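Local coordinates for protein AlkZ (Streptomyces sahachiroi, PDB 5UUJ) that belongs to the AlkZ-like DNA glycosylase family and carries a largely helical fold with a mixed beta sheet near its C terminus, at residues G280-L291 with W316-V327; I333-P342 with S365-V375. All blocks are in the same frame, centred on the assembly; numbering follows the deposited sequence.

Overall arrangement
From the N terminus, helices make up about half of the chain before segment 280-291 is reached. Interaction 1 closes a loop by pairing strand 281-284 antiparallel with strand 320-323; 24 residues, none in a strand, separate its two segments. After the turn into strand 326-334 and the next turn into 337-342, interaction 2 closes a second loop, largely helix 351-365, by pairing 337-342 parallel with 372-374. The loops neither nest nor cross: the first closes before the second opens. Both belong to one five-stranded mixed sheet, whose outermost strands they dock, and their centres lie about 15 Å apart. They meet through Leu-283 against Leu-338 and Val-321 against Val-340.

Interaction 1 of 2, residues G280-L291 with W316-V327; sequences GIRLLGGFDQYL and WISPVVVKDGRV
Trp-316 meets Phe-287 edge to face: the phenyl edge, led by CE2, approaches the face of the six-membered indole ring, with planes at 78° and centroids 5.8 Å apart. Ile-317 then lies over a face of the same phenyl ring, its CB 4.0 Å from the ring centroid, a CH-pi contact. Its carbonyl O accepts from Phe-287 N from above the carbonyl plane. Ser-318 O shares a water with Gly-285 O and Asp-288 N, bridging the bend after strand 281-284, while Pro-319 lays its ring against Gly-286.

From Val-320 the chains run as antiparallel strands, axes 4.8 Å apart at 158°. Val-320 and Val-322 each exchange two backbone hydrogen bonds, with Leu-284 and Arg-282 respectively. Val-320 CG1 and Leu-291 CD1 meet tip to tip, and Val-322 CG2 meets Leu-284 CD1 at 3.7 Å on the same sheet face. On the other face Val-321 CG2 lies alongside Leu-283 CD2. The extended start of Lys-323, with CG opposite the backbone N (chi1 177°), brings its CG to Ile-281 CD1 at a tight 3.5 Å.

A type I' turn from Lys-323 to Arg-326 makes this a beta hairpin with strand 326-334. Asp-324 OD1 accepts from Gly-280 N, and its own N donates to Gly-280 O. Tyr-290 OH donates to Gly-325 O at 2.7 Å, in the carbonyl plane on a lone pair, which ties the helix start to the hairpin. Asp-288 caps that helix at Tyr-290 N.

Helix 9-19 packs on Tyr-290 and Val-322 through Met-17. Glu-23 forms a salt bridge with Arg-282, and Arg-55 one with Asp-288. The pair forms the edge of the sheet: Met-17 and Leu-22 cover its Arg-282, Leu-284 and Val-322 face, while Leu-283 on the other face and Pro-319 touch Trp-331 of strand 326-334.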
loop_
_atom_site.group_PDB
_atom_site.type_symbol
_atom_site.label_atom_id
_atom_site.label_comp_id
_atom_site.label_asym_id
_atom_site.label_seq_id
_atom_site.Cartn_x
_atom_site.Cartn_y
_atom_site.Cartn_z
ATOM N N GLY A 280 -9.918 -22.477 2.606
ATOM C CA GLY A 280 -9.083 -22.652 1.429
ATOM C C GLY A 280 -7.682 -22.088 1.556
ATOM O O GLY A 280 -7.343 -21.443 2.548
ATOM N N ILE A 281 -6.874 -22.334 0.530
ATOM C CA ILE A 281 -5.484 -21.893 0.498
ATOM C C ILE A 281 -5.301 -20.759 -0.501
ATOM O O ILE A 281 -5.912 -20.750 -1.571
ATOM C CB ILE A 281 -4.532 -23.049 0.123
ATOM C CG1 ILE A 281 -4.737 -24.246 1.054
ATOM C CG2 ILE A 281 -3.075 -22.590 0.156
ATOM C CD1 ILE A 281 -4.478 -23.953 2.512
ATOM N N ARG A 282 -4.445 -19.810 -0.144
ATOM C CA ARG A 282 -4.082 -18.724 -1.038
ATOM C C ARG A 282 -2.587 -18.439 -0.894
ATOM O O ARG A 282 -2.069 -18.359 0.221
ATOM C CB ARG A 282 -4.918 -17.478 -0.731
ATOM C CG ARG A 282 -4.876 -16.404 -1.799
ATOM C CD ARG A 282 -5.650 -16.787 -3.054
ATOM N NE ARG A 282 -5.055 -16.152 -4.230
ATOM C CZ ARG A 282 -5.729 -15.590 -5.230
ATOM N NH1 ARG A 282 -7.056 -15.565 -5.242
ATOM N NH2 ARG A 282 -5.061 -15.045 -6.236
ATOM N N LEU A 283 -1.895 -18.323 -2.024
ATOM C CA LEU A 283 -0.480 -17.971 -2.035
ATOM C C LEU A 283 -0.314 -16.529 -2.490
ATOM O O LEU A 283 -0.545 -16.206 -3.654
ATOM C CB LEU A 283 0.321 -18.904 -2.949
ATOM C CG LEU A 283 0.443 -20.371 -2.528
ATOM C CD1 LEU A 283 1.329 -21.125 -3.507
ATOM C CD2 LEU A 283 0.987 -20.501 -1.119
ATOM N N LEU A 284 0.088 -15.673 -1.559
ATOM C CA LEU A 284 0.255 -14.254 -1.835
ATOM C C LEU A 284 1.731 -13.901 -1.953
ATOM O O LEU A 284 2.568 -14.463 -1.248
ATOM C CB LEU A 284 -0.400 -13.419 -0.732
ATOM C CG LEU A 284 -1.858 -13.765 -0.416
ATOM C CD1 LEU A 284 -2.361 -12.933 0.754
ATOM C CD2 LEU A 284 -2.746 -13.566 -1.632
ATOM N N GLY A 285 2.044 -12.970 -2.849
ATOM C CA GLY A 285 3.407 -12.500 -3.012
ATOM C C GLY A 285 3.871 -11.713 -1.802
ATOM O O GLY A 285 3.118 -11.528 -0.846
ATOM N N GLY A 286 5.115 -11.251 -1.836
ATOM C CA GLY A 286 5.654 -10.465 -0.745
ATOM C C GLY A 286 4.960 -9.122 -0.629
ATOM O O GLY A 286 4.337 -8.662 -1.581
ATOM N N PHE A 287 5.062 -8.504 0.544
ATOM C CA PHE A 287 4.527 -7.163 0.768
ATOM C C PHE A 287 3.069 -7.040 0.330
ATOM O O PHE A 287 2.668 -6.008 -0.204
ATOM C CB PHE A 287 5.364 -6.116 0.016
ATOM C CG PHE A 287 6.796 -6.036 0.461
ATOM C CD1 PHE A 287 7.161 -5.220 1.519
ATOM C CD2 PHE A 287 7.782 -6.760 -0.192
ATOM C CE1 PHE A 287 8.479 -5.135 1.926
ATOM C CE2 PHE A 287 9.103 -6.679 0.213
ATOM C CZ PHE A 287 9.452 -5.862 1.273
ATOM N N ASP A 288 2.274 -8.083 0.538
ATOM C CA ASP A 288 0.913 -8.065 0.023
ATOM C C ASP A 288 -0.028 -7.265 0.915
ATOM O O ASP A 288 0.047 -7.326 2.144
ATOM C CB ASP A 288 0.369 -9.480 -0.151
ATOM C CG ASP A 288 -0.916 -9.503 -0.958
ATOM O OD1 ASP A 288 -0.829 -9.427 -2.202
ATOM O OD2 ASP A 288 -2.008 -9.578 -0.357
ATOM N N GLN A 289 -0.920 -6.521 0.270
ATOM C CA GLN A 289 -1.873 -5.665 0.960
ATOM C C GLN A 289 -2.801 -6.429 1.903
ATOM O O GLN A 289 -3.298 -5.854 2.870
ATOM C CB GLN A 289 -2.706 -4.888 -0.061
ATOM C CG GLN A 289 -1.943 -3.777 -0.769
ATOM C CD GLN A 289 -1.475 -2.685 0.183
ATOM O OE1 GLN A 289 -2.271 -1.878 0.660
ATOM N NE2 GLN A 289 -0.178 -2.662 0.462
ATOM N N TYR A 290 -3.044 -7.709 1.631
ATOM C CA TYR A 290 -3.874 -8.509 2.530
ATOM C C TYR A 290 -3.267 -8.495 3.931
ATOM O O TYR A 290 -3.983 -8.503 4.934
ATOM C CB TYR A 290 -4.020 -9.952 2.036
ATOM C CG TYR A 290 -4.870 -10.788 2.963
ATOM C CD1 TYR A 290 -6.257 -10.717 2.918
ATOM C CD2 TYR A 290 -4.288 -11.624 3.908
ATOM C CE1 TYR A 290 -7.041 -11.465 3.781
ATOM C CE2 TYR A 290 -5.061 -12.374 4.770
ATOM C CZ TYR A 290 -6.437 -12.292 4.702
ATOM O OH TYR A 290 -7.213 -13.039 5.559
ATOM N N LEU A 291 -1.940 -8.460 3.977
ATOM C CA LEU A 291 -1.197 -8.399 5.229
ATOM C C LEU A 291 -1.040 -6.972 5.734
ATOM O O LEU A 291 -1.265 -6.692 6.912
ATOM C CB LEU A 291 0.190 -9.018 5.046
ATOM C CG LEU A 291 0.518 -10.311 5.787
ATOM C CD1 LEU A 291 1.954 -10.700 5.490
ATOM C CD2 LEU A 291 0.307 -10.172 7.287
ATOM N N TRP A 316 11.749 -6.426 5.204
ATOM C CA TRP A 316 11.350 -7.496 4.287
ATOM C C TRP A 316 10.049 -8.142 4.760
ATOM O O TRP A 316 9.954 -8.599 5.897
ATOM C CB TRP A 316 12.444 -8.564 4.161
ATOM C CG TRP A 316 12.060 -9.730 3.255
ATOM C CD1 TRP A 316 11.534 -10.933 3.640
ATOM C CD2 TRP A 316 12.173 -9.786 1.825
ATOM N NE1 TRP A 316 11.321 -11.731 2.542
ATOM C CE2 TRP A 316 11.701 -11.050 1.416
ATOM C CE3 TRP A 316 12.629 -8.891 0.852
ATOM C CZ2 TRP A 316 11.674 -11.443 0.076
ATOM C CZ3 TRP A 316 12.602 -9.284 -0.480
ATOM C CH2 TRP A 316 12.127 -10.548 -0.853
ATOM N N ILE A 317 9.048 -8.157 3.885
ATOM C CA ILE A 317 7.788 -8.844 4.153
ATOM C C ILE A 317 7.685 -10.020 3.192
ATOM O O ILE A 317 7.535 -9.830 1.986
ATOM C CB ILE A 317 6.563 -7.914 3.981
ATOM C CG1 ILE A 317 6.750 -6.615 4.773
ATOM C CG2 ILE A 317 5.284 -8.627 4.402
ATOM C CD1 ILE A 317 6.808 -6.794 6.273
ATOM N N SER A 318 7.771 -11.234 3.728
ATOM C CA SER A 318 7.852 -12.434 2.901
ATOM C C SER A 318 6.541 -12.746 2.189
ATOM O O SER A 318 5.473 -12.322 2.632
ATOM C CB SER A 318 8.251 -13.645 3.748
ATOM O OG SER A 318 9.456 -13.409 4.453
ATOM N N PRO A 319 6.619 -13.495 1.077
ATOM C CA PRO A 319 5.397 -14.097 0.537
ATOM C C PRO A 319 4.807 -15.045 1.571
ATOM O O PRO A 319 5.576 -15.663 2.307
ATOM C CB PRO A 319 5.882 -14.846 -0.711
ATOM C CG PRO A 319 7.197 -14.213 -1.062
ATOM C CD PRO A 319 7.798 -13.785 0.241
ATOM N N VAL A 320 3.483 -15.156 1.635
ATOM C CA VAL A 320 2.849 -15.936 2.690
ATOM C C VAL A 320 1.856 -16.955 2.159
ATOM O O VAL A 320 1.241 -16.771 1.104
ATOM C CB VAL A 320 2.119 -15.025 3.704
ATOM C CG1 VAL A 320 3.126 -14.250 4.540
ATOM C CG2 VAL A 320 1.156 -14.079 2.993
ATOM N N VAL A 321 1.731 -18.043 2.910
ATOM C CA VAL A 321 0.692 -19.034 2.699
ATOM C C VAL A 321 -0.476 -18.694 3.611
ATOM O O VAL A 321 -0.335 -18.704 4.836
ATOM C CB VAL A 321 1.187 -20.458 3.007
ATOM C CG1 VAL A 321 0.124 -21.491 2.641
ATOM C CG2 VAL A 321 2.486 -20.737 2.275
ATOM N N VAL A 322 -1.621 -18.381 3.017
ATOM C CA VAL A 322 -2.822 -18.083 3.786
ATOM C C VAL A 322 -3.782 -19.269 3.737
ATOM O O VAL A 322 -4.177 -19.715 2.660
ATOM C CB VAL A 322 -3.526 -16.819 3.261
ATOM C CG1 VAL A 322 -4.714 -16.469 4.142
ATOM C CG2 VAL A 322 -2.553 -15.651 3.214
ATOM N N LYS A 323 -4.137 -19.782 4.913
ATOM C CA LYS A 323 -5.103 -20.870 5.032
ATOM C C LYS A 323 -6.254 -20.450 5.937
ATOM O O LYS A 323 -6.047 -20.092 7.096
ATOM C CB LYS A 323 -4.439 -22.137 5.579
ATOM C CG LYS A 323 -5.417 -23.290 5.794
ATOM C CD LYS A 323 -4.704 -24.613 6.009
ATOM C CE LYS A 323 -5.693 -25.769 6.107
ATOM N NZ LYS A 323 -6.582 -25.659 7.299
ATOM N N ASP A 324 -7.467 -20.503 5.395
ATOM C CA ASP A 324 -8.665 -20.067 6.104
ATOM C C ASP A 324 -8.528 -18.622 6.586
ATOM O O ASP A 324 -9.083 -18.255 7.619
ATOM C CB ASP A 324 -8.965 -20.992 7.292
ATOM C CG ASP A 324 -9.122 -22.451 6.879
ATOM O OD1 ASP A 324 -9.333 -22.717 5.678
ATOM O OD2 ASP A 324 -9.034 -23.335 7.758
ATOM N N GLY A 325 -7.779 -17.815 5.837
ATOM C CA GLY A 325 -7.628 -16.400 6.134
ATOM C C GLY A 325 -6.426 -16.044 6.997
ATOM O O GLY A 325 -6.083 -14.870 7.121
ATOM N N ARG A 326 -5.794 -17.050 7.597
ATOM C CA ARG A 326 -4.657 -16.835 8.490
ATOM C C ARG A 326 -3.337 -17.213 7.825
ATOM O O ARG A 326 -3.280 -18.160 7.045
ATOM C CB ARG A 326 -4.826 -17.645 9.778
ATOM C CG ARG A 326 -5.996 -17.213 10.638
ATOM C CD ARG A 326 -6.087 -18.028 11.922
ATOM N NE ARG A 326 -4.934 -17.818 12.799
ATOM C CZ ARG A 326 -3.885 -18.635 12.897
ATOM N NH1 ARG A 326 -3.816 -19.752 12.179
ATOM N NH2 ARG A 326 -2.897 -18.335 13.728
ATOM N N VAL A 327 -2.275 -16.478 8.150
ATOM C CA VAL A 327 -0.938 -16.803 7.661
ATOM C C VAL A 327 -0.421 -18.037 8.396
ATOM O O VAL A 327 -0.350 -18.045 9.623
ATOM C CB VAL A 327 0.042 -15.623 7.853
ATOM C CG1 VAL A 327 1.462 -16.005 7.418
ATOM C CG2 VAL A 327 -0.438 -14.412 7.076
HETATM O O HOH W 1 -7.412 -18.361 3.000
HETATM O O HOH W 2 3.090 -10.748 1.749
#

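Interaction 2 of 2, residues I333-P342 with S365-V375; sequences IVDQELVVTP and SGVSRLPVRIV
Strands 337-342 and 372-374 run parallel, axes 4.7 Å apart at 20°, and the backbone bonds alternate: Leu-338 N to Pro-371 O, Arg-373 N to Leu-338 O, Val-340 N to Arg-373 O and Val-375 N to Val-340 O.

Arg-373 and Glu-337 form a salt bridge, NE to OE1 at 3.1 Å. The carboxylate oxygen lies in the guanidinium plane, yet the donor reaches it from above the carboxylate plane, the two planes being 44° apart. The bend in the arginine at chi3 (-69°) sets its guanidinium alongside Val-339, whose CG2 sits against one of its faces, 3.3 Å from Arg-373 NH2. A water bound by NH2 also donates to Glu-337 OE1 and Val-334 O, tying the ion pair to the end of strand 326-334, across the tight turn from Glu-337. Beside it, Val-339 CG1 touches Val-375 CG2 at 3.6 Å.

Leu-370 extends CD2 to Gln-336 O and CD1 to Ile-333 CD1, 4.0 Å away, the leucine and isoleucine side chains crossing at about a right angle. Pro-342 CD rests against Ile-374 CG2.

Helix 351-365 links the strands as a beta-alpha-beta crossover, and Leu-370 and Val-372 are the residues that pack on it. The Val-339 side is mixed, an ion pair and water next to valine contacts. This chemistry is consistent with a solvent-facing edge strand held mainly by its backbone bonds.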
loop_
_atom_site.group_PDB
_atom_site.type_symbol
_atom_site.label_atom_id
_atom_site.label_comp_id
_atom_site.label_asym_id
_atom_site.label_seq_id
_atom_site.Cartn_x
_atom_site.Cartn_y
_atom_site.Cartn_z
ATOM N N ILE A 333 10.338 -18.654 -4.498
ATOM C CA ILE A 333 10.681 -19.322 -5.746
ATOM C C ILE A 333 12.184 -19.573 -5.781
ATOM O O ILE A 333 12.980 -18.636 -5.824
ATOM C CB ILE A 333 10.239 -18.503 -6.973
ATOM C CG1 ILE A 333 8.710 -18.400 -6.985
ATOM C CG2 ILE A 333 10.740 -19.155 -8.256
ATOM C CD1 ILE A 333 8.132 -17.608 -8.141
ATOM N N VAL A 334 12.558 -20.851 -5.760
ATOM C CA VAL A 334 13.960 -21.261 -5.781
ATOM C C VAL A 334 14.191 -22.246 -6.927
ATOM O O VAL A 334 13.538 -23.290 -6.996
ATOM C CB VAL A 334 14.380 -21.912 -4.443
ATOM C CG1 VAL A 334 15.867 -22.266 -4.454
ATOM C CG2 VAL A 334 14.061 -20.990 -3.275
ATOM N N ASP A 335 15.117 -21.905 -7.821
ATOM C CA ASP A 335 15.419 -22.739 -8.981
ATOM C C ASP A 335 14.132 -23.009 -9.763
ATOM O O ASP A 335 13.890 -24.123 -10.230
ATOM C CB ASP A 335 16.081 -24.047 -8.535
ATOM C CG ASP A 335 16.825 -24.750 -9.661
ATOM O OD1 ASP A 335 17.029 -24.143 -10.734
ATOM O OD2 ASP A 335 17.228 -25.915 -9.456
ATOM N N GLN A 336 13.310 -21.972 -9.885
ATOM C CA GLN A 336 12.021 -22.057 -10.569
ATOM C C GLN A 336 11.145 -23.170 -9.997
ATOM O O GLN A 336 10.402 -23.836 -10.722
ATOM C CB GLN A 336 12.230 -22.257 -12.070
ATOM C CG GLN A 336 12.913 -21.079 -12.748
ATOM C CD GLN A 336 12.149 -19.775 -12.563
ATOM O OE1 GLN A 336 12.733 -18.742 -12.234
ATOM N NE2 GLN A 336 10.837 -19.819 -12.773
ATOM N N GLU A 337 11.254 -23.366 -8.689
ATOM C CA GLU A 337 10.351 -24.234 -7.952
ATOM C C GLU A 337 9.729 -23.419 -6.826
ATOM O O GLU A 337 10.395 -22.573 -6.230
ATOM C CB GLU A 337 11.087 -25.453 -7.391
ATOM C CG GLU A 337 11.719 -26.344 -8.447
ATOM C CD GLU A 337 12.272 -27.631 -7.861
ATOM O OE1 GLU A 337 13.097 -27.559 -6.927
ATOM O OE2 GLU A 337 11.875 -28.719 -8.330
ATOM N N LEU A 338 8.452 -23.658 -6.547
ATOM C CA LEU A 338 7.782 -22.963 -5.456
ATOM C C LEU A 338 8.001 -23.746 -4.168
ATOM O O LEU A 338 7.397 -24.796 -3.954
ATOM C CB LEU A 338 6.288 -22.786 -5.750
ATOM C CG LEU A 338 5.613 -21.623 -5.010
ATOM C CD1 LEU A 338 4.384 -21.144 -5.764
ATOM C CD2 LEU A 338 5.243 -22.007 -3.583
ATOM N N VAL A 339 8.892 -23.230 -3.326
ATOM C CA VAL A 339 9.239 -23.875 -2.069
ATOM C C VAL A 339 8.393 -23.308 -0.938
ATOM O O VAL A 339 8.509 -22.132 -0.599
ATOM C CB VAL A 339 10.734 -23.690 -1.736
ATOM C CG1 VAL A 339 11.092 -24.415 -0.447
ATOM C CG2 VAL A 339 11.595 -24.195 -2.880
ATOM N N VAL A 340 7.545 -24.155 -0.362
ATOM C CA VAL A 340 6.675 -23.761 0.740
ATOM C C VAL A 340 7.269 -24.204 2.072
ATOM O O VAL A 340 7.638 -25.365 2.237
ATOM C CB VAL A 340 5.261 -24.364 0.589
ATOM C CG1 VAL A 340 4.382 -23.978 1.772
ATOM C CG2 VAL A 340 4.625 -23.907 -0.712
ATOM N N THR A 341 7.353 -23.267 3.012
ATOM C CA THR A 341 7.837 -23.552 4.359
ATOM C C THR A 341 6.755 -23.213 5.384
ATOM O O THR A 341 6.665 -22.072 5.838
ATOM C CB THR A 341 9.115 -22.755 4.687
ATOM O OG1 THR A 341 10.084 -22.941 3.649
ATOM C CG2 THR A 341 9.706 -23.205 6.019
ATOM N N PRO A 342 5.912 -24.196 5.741
ATOM C CA PRO A 342 4.906 -23.924 6.773
ATOM C C PRO A 342 5.535 -23.735 8.145
ATOM O O PRO A 342 6.650 -24.199 8.378
ATOM C CB PRO A 342 4.026 -25.178 6.747
ATOM C CG PRO A 342 4.910 -26.245 6.221
ATOM C CD PRO A 342 5.809 -25.572 5.228
ATOM N N SER A 365 3.726 -15.212 -12.893
ATOM C CA SER A 365 5.169 -14.991 -12.977
ATOM C C SER A 365 5.671 -15.066 -14.419
ATOM O O SER A 365 6.829 -14.755 -14.699
ATOM C CB SER A 365 5.921 -16.017 -12.124
ATOM O OG SER A 365 5.431 -16.037 -10.797
ATOM N N GLY A 366 4.803 -15.492 -15.330
ATOM C CA GLY A 366 5.161 -15.587 -16.733
ATOM C C GLY A 366 5.974 -16.825 -17.065
ATOM O O GLY A 366 6.757 -16.823 -18.015
ATOM N N VAL A 367 5.788 -17.883 -16.282
ATOM C CA VAL A 367 6.434 -19.162 -16.549
ATOM C C VAL A 367 5.380 -20.252 -16.694
ATOM O O VAL A 367 4.247 -20.100 -16.234
ATOM C CB VAL A 367 7.436 -19.543 -15.437
ATOM C CG1 VAL A 367 8.532 -18.496 -15.343
ATOM C CG2 VAL A 367 6.731 -19.704 -14.094
ATOM N N SER A 368 5.761 -21.351 -17.333
ATOM C CA SER A 368 4.823 -22.418 -17.662
ATOM C C SER A 368 4.468 -23.292 -16.464
ATOM O O SER A 368 3.334 -23.759 -16.347
ATOM C CB SER A 368 5.400 -23.292 -18.776
ATOM O OG SER A 368 4.668 -24.496 -18.903
ATOM N N ARG A 369 5.434 -23.516 -15.579
ATOM C CA ARG A 369 5.236 -24.434 -14.464
ATOM C C ARG A 369 6.095 -24.070 -13.265
ATOM O O ARG A 369 7.214 -23.578 -13.409
ATOM C CB ARG A 369 5.551 -25.871 -14.893
ATOM C CG ARG A 369 4.536 -26.900 -14.414
ATOM C CD ARG A 369 5.147 -28.292 -14.277
ATOM N NE ARG A 369 6.024 -28.641 -15.394
ATOM C CZ ARG A 369 5.608 -29.103 -16.570
ATOM N NH1 ARG A 369 4.312 -29.270 -16.807
ATOM N NH2 ARG A 369 6.492 -29.396 -17.516
ATOM N N LEU A 370 5.551 -24.321 -12.079
ATOM C CA LEU A 370 6.300 -24.196 -10.838
ATOM C C LEU A 370 6.090 -25.446 -9.991
ATOM O O LEU A 370 5.117 -25.530 -9.242
ATOM C CB LEU A 370 5.869 -22.949 -10.058
ATOM C CG LEU A 370 6.337 -21.580 -10.566
ATOM C CD1 LEU A 370 5.760 -20.480 -9.687
ATOM C CD2 LEU A 370 7.858 -21.471 -10.611
ATOM N N PRO A 371 6.992 -26.434 -10.120
ATOM C CA PRO A 371 6.921 -27.605 -9.241
ATOM C C PRO A 371 6.939 -27.194 -7.773
ATOM O O PRO A 371 7.598 -26.215 -7.423
ATOM C CB PRO A 371 8.174 -28.405 -9.613
ATOM C CG PRO A 371 8.496 -27.984 -11.005
ATOM C CD PRO A 371 8.085 -26.545 -11.103
ATOM N N VAL A 372 6.212 -27.930 -6.938
ATOM C CA VAL A 372 6.081 -27.602 -5.523
ATOM C C VAL A 372 6.957 -28.497 -4.651
ATOM O O VAL A 372 7.056 -29.704 -4.876
ATOM C CB VAL A 372 4.615 -27.735 -5.050
ATOM C CG1 VAL A 372 4.499 -27.484 -3.544
ATOM C CG2 VAL A 372 3.724 -26.776 -5.812
ATOM N N ARG A 373 7.589 -27.882 -3.658
ATOM C CA ARG A 373 8.257 -28.608 -2.586
ATOM C C ARG A 373 7.803 -28.022 -1.257
ATOM O O ARG A 373 7.902 -26.815 -1.041
ATOM C CB ARG A 373 9.784 -28.527 -2.717
ATOM C CG ARG A 373 10.340 -29.275 -3.921
ATOM C CD ARG A 373 11.840 -29.516 -3.815
ATOM N NE ARG A 373 12.622 -28.284 -3.927
ATOM C CZ ARG A 373 13.229 -27.664 -2.914
ATOM N NH1 ARG A 373 13.163 -28.143 -1.676
ATOM N NH2 ARG A 373 13.917 -26.552 -3.142
ATOM N N ILE A 374 7.284 -28.880 -0.382
ATOM C CA ILE A 374 6.861 -28.463 0.951
ATOM C C ILE A 374 7.892 -28.939 1.972
ATOM O O ILE A 374 8.089 -30.138 2.160
ATOM C CB ILE A 374 5.461 -29.006 1.295
ATOM C CG1 ILE A 374 4.446 -28.490 0.267
ATOM C CG2 ILE A 374 5.054 -28.580 2.705
ATOM C CD1 ILE A 374 3.049 -29.076 0.402
ATOM N N VAL A 375 8.539 -27.977 2.625
ATOM C CA VAL A 375 9.696 -28.237 3.478
ATOM C C VAL A 375 9.333 -28.211 4.960
ATOM O O VAL A 375 9.619 -29.153 5.698
ATOM C CB VAL A 375 10.807 -27.202 3.207
ATOM C CG1 VAL A 375 12.001 -27.421 4.129
ATOM C CG2 VAL A 375 11.239 -27.268 1.749
ATOM O OXT VAL A 375 8.754 -27.248 5.461
HETATM O O HOH W 3 14.222 -25.473 -5.523
#